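Local coordinates for PilM (Pseudomonas aeruginosa, PDB 3HG9), which is of unknown function but probably acts in pilus biogenesis, at residues 27-30 / 31-35; 40-43 / 44-47. One frame throughout, in Å; residues are numbered along the deposited sequence.

Contact 1. Residues 27-30 / 31-35; sequences AEYA and HANPG
Tyr-29 and Asn-33 meet where helix 12-31 runs out, the methylene of Asn-33 lying over one face of the phenol ring. Asn-33 CB stands 4.2 Å from the ring centroid in a CH-pi contact, shifted toward the CE1 edge, with CE1 of Tyr-29 only 3.7 Å from CB of Asn-33. The carboxamide carries on in the same direction, its plane 32° from that of the ring, until OD1 of Asn-33 comes to 3.5 Å from OH of Tyr-29. The phenol can lie alongside Asn-33 because CG of Tyr-29 is placed opposite the backbone N (chi1 170°). At its other end the amide is tied down locally: ND2 of Asn-33 donates to Ala-32 O at 2.6 Å, coming in tilted from the carbonyl plane. His-31 packs its CB 3.6 Å from Glu-28 O, while a first torsion of -179° sends its imidazole away from the helix, to within about 3 Å of a bound nickel ion. There it meets the ring of His-126, a residue of the C-terminal histidine tag of the second subunit. Ala-30 is the buried residue of the last helical turn. His-31 N reaches Ala-27 O in a weak bond of 3.4 Å, Ala-32 N reaches Glu-28 O at 3.1 Å, and Ala-32 is then the first residue to abandon helical angles. This segment closes helix 12-31 at the surface and opens the long loop to strand 57-62.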
loop_
_atom_site.group_PDB
_atom_site.type_symbol
_atom_site.label_atom_id
_atom_site.label_comp_id
_atom_site.label_asym_id
_atom_site.label_seq_id
_atom_site.Cartn_x
_atom_site.Cartn_y
_atom_site.Cartn_z
ATOM N N ALA B 27 -4.418 11.586 -4.825
ATOM C CA ALA B 27 -4.477 10.281 -5.496
ATOM C C ALA B 27 -5.362 10.477 -6.701
ATOM O O ALA B 27 -4.999 10.102 -7.802
ATOM C CB ALA B 27 -5.053 9.181 -4.614
ATOM N N GLU B 28 -6.513 11.103 -6.502
ATOM C CA GLU B 28 -7.575 10.891 -7.463
ATOM C C GLU B 28 -7.598 11.930 -8.550
ATOM O O GLU B 28 -8.001 11.652 -9.672
ATOM C CB GLU B 28 -8.925 10.769 -6.773
ATOM C CG GLU B 28 -9.292 9.313 -6.363
ATOM C CD GLU B 28 -10.531 9.290 -5.484
ATOM O OE1 GLU B 28 -11.154 8.212 -5.285
ATOM O OE2 GLU B 28 -10.903 10.382 -4.986
ATOM N N TYR B 29 -7.174 13.124 -8.221
ATOM C CA TYR B 29 -6.927 14.101 -9.208
ATOM C C TYR B 29 -5.822 13.553 -10.082
ATOM O O TYR B 29 -5.938 13.631 -11.298
ATOM C CB TYR B 29 -6.472 15.373 -8.525
ATOM C CG TYR B 29 -5.940 16.445 -9.449
ATOM C CD1 TYR B 29 -4.689 16.305 -10.050
ATOM C CD2 TYR B 29 -6.671 17.625 -9.686
ATOM C CE1 TYR B 29 -4.186 17.280 -10.895
ATOM C CE2 TYR B 29 -6.164 18.651 -10.533
ATOM C CZ TYR B 29 -4.910 18.460 -11.136
ATOM O OH TYR B 29 -4.356 19.424 -11.990
ATOM N N ALA B 30 -4.750 13.013 -9.475
ATOM C CA ALA B 30 -3.624 12.452 -10.221
ATOM C C ALA B 30 -4.090 11.578 -11.398
ATOM O O ALA B 30 -3.648 11.765 -12.528
ATOM C CB ALA B 30 -2.696 11.655 -9.300
ATOM N N HIS B 31 -4.951 10.613 -11.116
ATOM C CA HIS B 31 -5.680 9.864 -12.133
ATOM C C HIS B 31 -6.419 10.815 -13.128
ATOM O O HIS B 31 -5.962 11.007 -14.242
ATOM C CB HIS B 31 -6.659 8.870 -11.445
ATOM C CG HIS B 31 -7.443 8.017 -12.404
ATOM N ND1 HIS B 31 -8.431 8.528 -13.225
ATOM C CD2 HIS B 31 -7.379 6.686 -12.674
ATOM C CE1 HIS B 31 -8.937 7.547 -13.959
ATOM N NE2 HIS B 31 -8.318 6.419 -13.645
ATOM N N ALA B 32 -7.552 11.389 -12.700
ATOM C CA ALA B 32 -8.321 12.404 -13.437
ATOM C C ALA B 32 -7.466 13.614 -13.715
ATOM O O ALA B 32 -7.790 14.710 -13.262
ATOM C CB ALA B 32 -9.583 12.826 -12.626
ATOM N N ASN B 33 -6.362 13.378 -14.430
ATOM C CA ASN B 33 -5.409 14.393 -14.931
ATOM C C ASN B 33 -4.025 13.788 -15.185
ATOM O O ASN B 33 -3.027 14.251 -14.605
ATOM C CB ASN B 33 -5.289 15.630 -14.027
ATOM C CG ASN B 33 -5.992 16.863 -14.611
ATOM O OD1 ASN B 33 -5.340 17.871 -14.969
ATOM N ND2 ASN B 33 -7.327 16.790 -14.714
ATOM N N PRO B 34 -3.959 12.775 -16.084
ATOM C CA PRO B 34 -2.748 12.030 -16.328
ATOM C C PRO B 34 -1.689 12.871 -17.032
ATOM O O PRO B 34 -2.007 13.668 -17.954
ATOM C CB PRO B 34 -3.222 10.875 -17.223
ATOM C CG PRO B 34 -4.708 10.966 -17.260
ATOM C CD PRO B 34 -4.999 12.387 -17.049
ATOM N N GLY B 35 -0.439 12.683 -16.589
ATOM C CA GLY B 35 0.707 13.467 -17.049
ATOM C C GLY B 35 0.722 14.769 -16.277
ATOM O O GLY B 35 0.154 15.767 -16.724
#

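Contact 2. Residues 40-43 / 44-47; sequences PADS and ALGL
Pro-40 and Leu-45 flank a type I beta turn, Ala-41 to Ala-44, and touch each other across it, in the loop between helix 12-31 and strand 57-62. The two side chains cross at about a right angle, with methyl CD1 of Leu-45 set against the proline ring, 3.5 Å from CG of Pro-40 and nearly as close to its CB. Leu-45 turns back over the residues before it because its CG sits beside the backbone N and opposite the carbonyl carbon (chi1 -70°). Its two branches then share the work: CD1 takes the proline, while CD2 lies 3.9 Å from CA of Asp-42, the two side chains running side by side in the same direction. The other leucine, Leu-47, has the same first torsion but an extended second one (166°), which carries CD1 forward against the methylene of Asp-42. Asp-42 itself is twisted off a staggered position (chi1 -24°); its OD2 forms a salt bridge with Lys-53, so the charged end is engaged beyond the turn while its CB packs on Leu-47. Both Asp-42 and Leu-45 also rest on Tyr-22 of helix 12-31, Pro-40 on Leu-26 and Leu-47 on Arg-25, which docks the loop on that helix. At the last turn residue, CB of Ala-44 lies 3.3 Å from the carbonyl O of Ala-41.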
loop_
_atom_site.group_PDB
_atom_site.type_symbol
_atom_site.label_atom_id
_atom_site.label_comp_id
_atom_site.label_asym_id
_atom_site.label_seq_id
_atom_site.Cartn_x
_atom_site.Cartn_y
_atom_site.Cartn_z
ATOM N N PRO B 40 -0.271 20.603 -7.133
ATOM C CA PRO B 40 -1.445 21.455 -7.344
ATOM C C PRO B 40 -1.896 22.263 -6.120
ATOM O O PRO B 40 -1.816 21.770 -5.010
ATOM C CB PRO B 40 -2.546 20.454 -7.792
ATOM C CG PRO B 40 -2.125 19.110 -7.277
ATOM C CD PRO B 40 -0.627 19.160 -7.049
ATOM N N ALA B 41 -2.380 23.483 -6.328
ATOM C CA ALA B 41 -3.057 24.218 -5.218
ATOM C C ALA B 41 -4.431 23.691 -4.933
ATOM O O ALA B 41 -5.196 23.307 -5.843
ATOM C CB ALA B 41 -3.146 25.690 -5.477
ATOM N N ASP B 42 -4.728 23.738 -3.644
ATOM C CA ASP B 42 -5.909 23.081 -3.028
ATOM C C ASP B 42 -7.302 23.498 -3.597
ATOM O O ASP B 42 -8.337 22.959 -3.171
ATOM C CB ASP B 42 -5.854 23.292 -1.507
ATOM C CG ASP B 42 -4.435 23.562 -0.996
ATOM O OD1 ASP B 42 -3.530 22.863 -1.456
ATOM O OD2 ASP B 42 -4.207 24.438 -0.121
ATOM N N SER B 43 -7.311 24.457 -4.547
ATOM C CA SER B 43 -8.559 24.933 -5.173
ATOM C C SER B 43 -8.967 23.876 -6.188
ATOM O O SER B 43 -10.125 23.475 -6.292
ATOM C CB SER B 43 -8.332 26.281 -5.860
ATOM O OG SER B 43 -7.219 26.940 -5.249
ATOM N N ALA B 44 -7.983 23.431 -6.950
ATOM C CA ALA B 44 -8.059 22.125 -7.559
ATOM C C ALA B 44 -8.172 21.221 -6.315
ATOM O O ALA B 44 -8.573 21.672 -5.202
ATOM C CB ALA B 44 -6.804 21.852 -8.340
ATOM N N LEU B 45 -7.831 19.953 -6.468
ATOM C CA LEU B 45 -8.065 18.986 -5.375
ATOM C C LEU B 45 -9.576 18.924 -4.972
ATOM O O LEU B 45 -10.174 17.846 -4.963
ATOM C CB LEU B 45 -7.108 19.242 -4.197
ATOM C CG LEU B 45 -5.591 18.957 -4.278
ATOM C CD1 LEU B 45 -4.935 19.772 -5.239
ATOM C CD2 LEU B 45 -4.908 19.286 -3.007
ATOM N N GLY B 46 -10.222 20.053 -4.702
ATOM C CA GLY B 46 -11.690 20.036 -4.497
ATOM C C GLY B 46 -11.986 19.717 -3.053
ATOM O O GLY B 46 -12.970 19.025 -2.708
ATOM N N LEU B 47 -11.084 20.199 -2.208
ATOM C CA LEU B 47 -11.113 19.856 -0.800
ATOM C C LEU B 47 -12.418 20.350 -0.163
ATOM O O LEU B 47 -13.118 21.220 -0.729
ATOM C CB LEU B 47 -9.869 20.445 -0.104
ATOM C CG LEU B 47 -8.551 19.779 -0.467
ATOM C CD1 LEU B 47 -7.449 20.605 -0.039
ATOM C CD2 LEU B 47 -8.460 18.440 0.240
#

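Contact 1 precedes contact 2 along the chain, and their centres lie 12 Å apart on the same side of the chain's centre. The first covers the end of helix 12-31 and the start of the loop that follows; the second is a turn further along that loop, before strand 57-62, folded back against the same helix. Tyr-29 joins them: CE2 of Tyr-29 packs 3.9 Å from CB of Ala-44. The ring therefore sits between Asn-33 on one side of its plane and Ala-44, toward its CE2 edge, on the other. Contact 1 meets the second subunit, partly through that subunit's tag, whereas no other chain of the assembly touches contact 2.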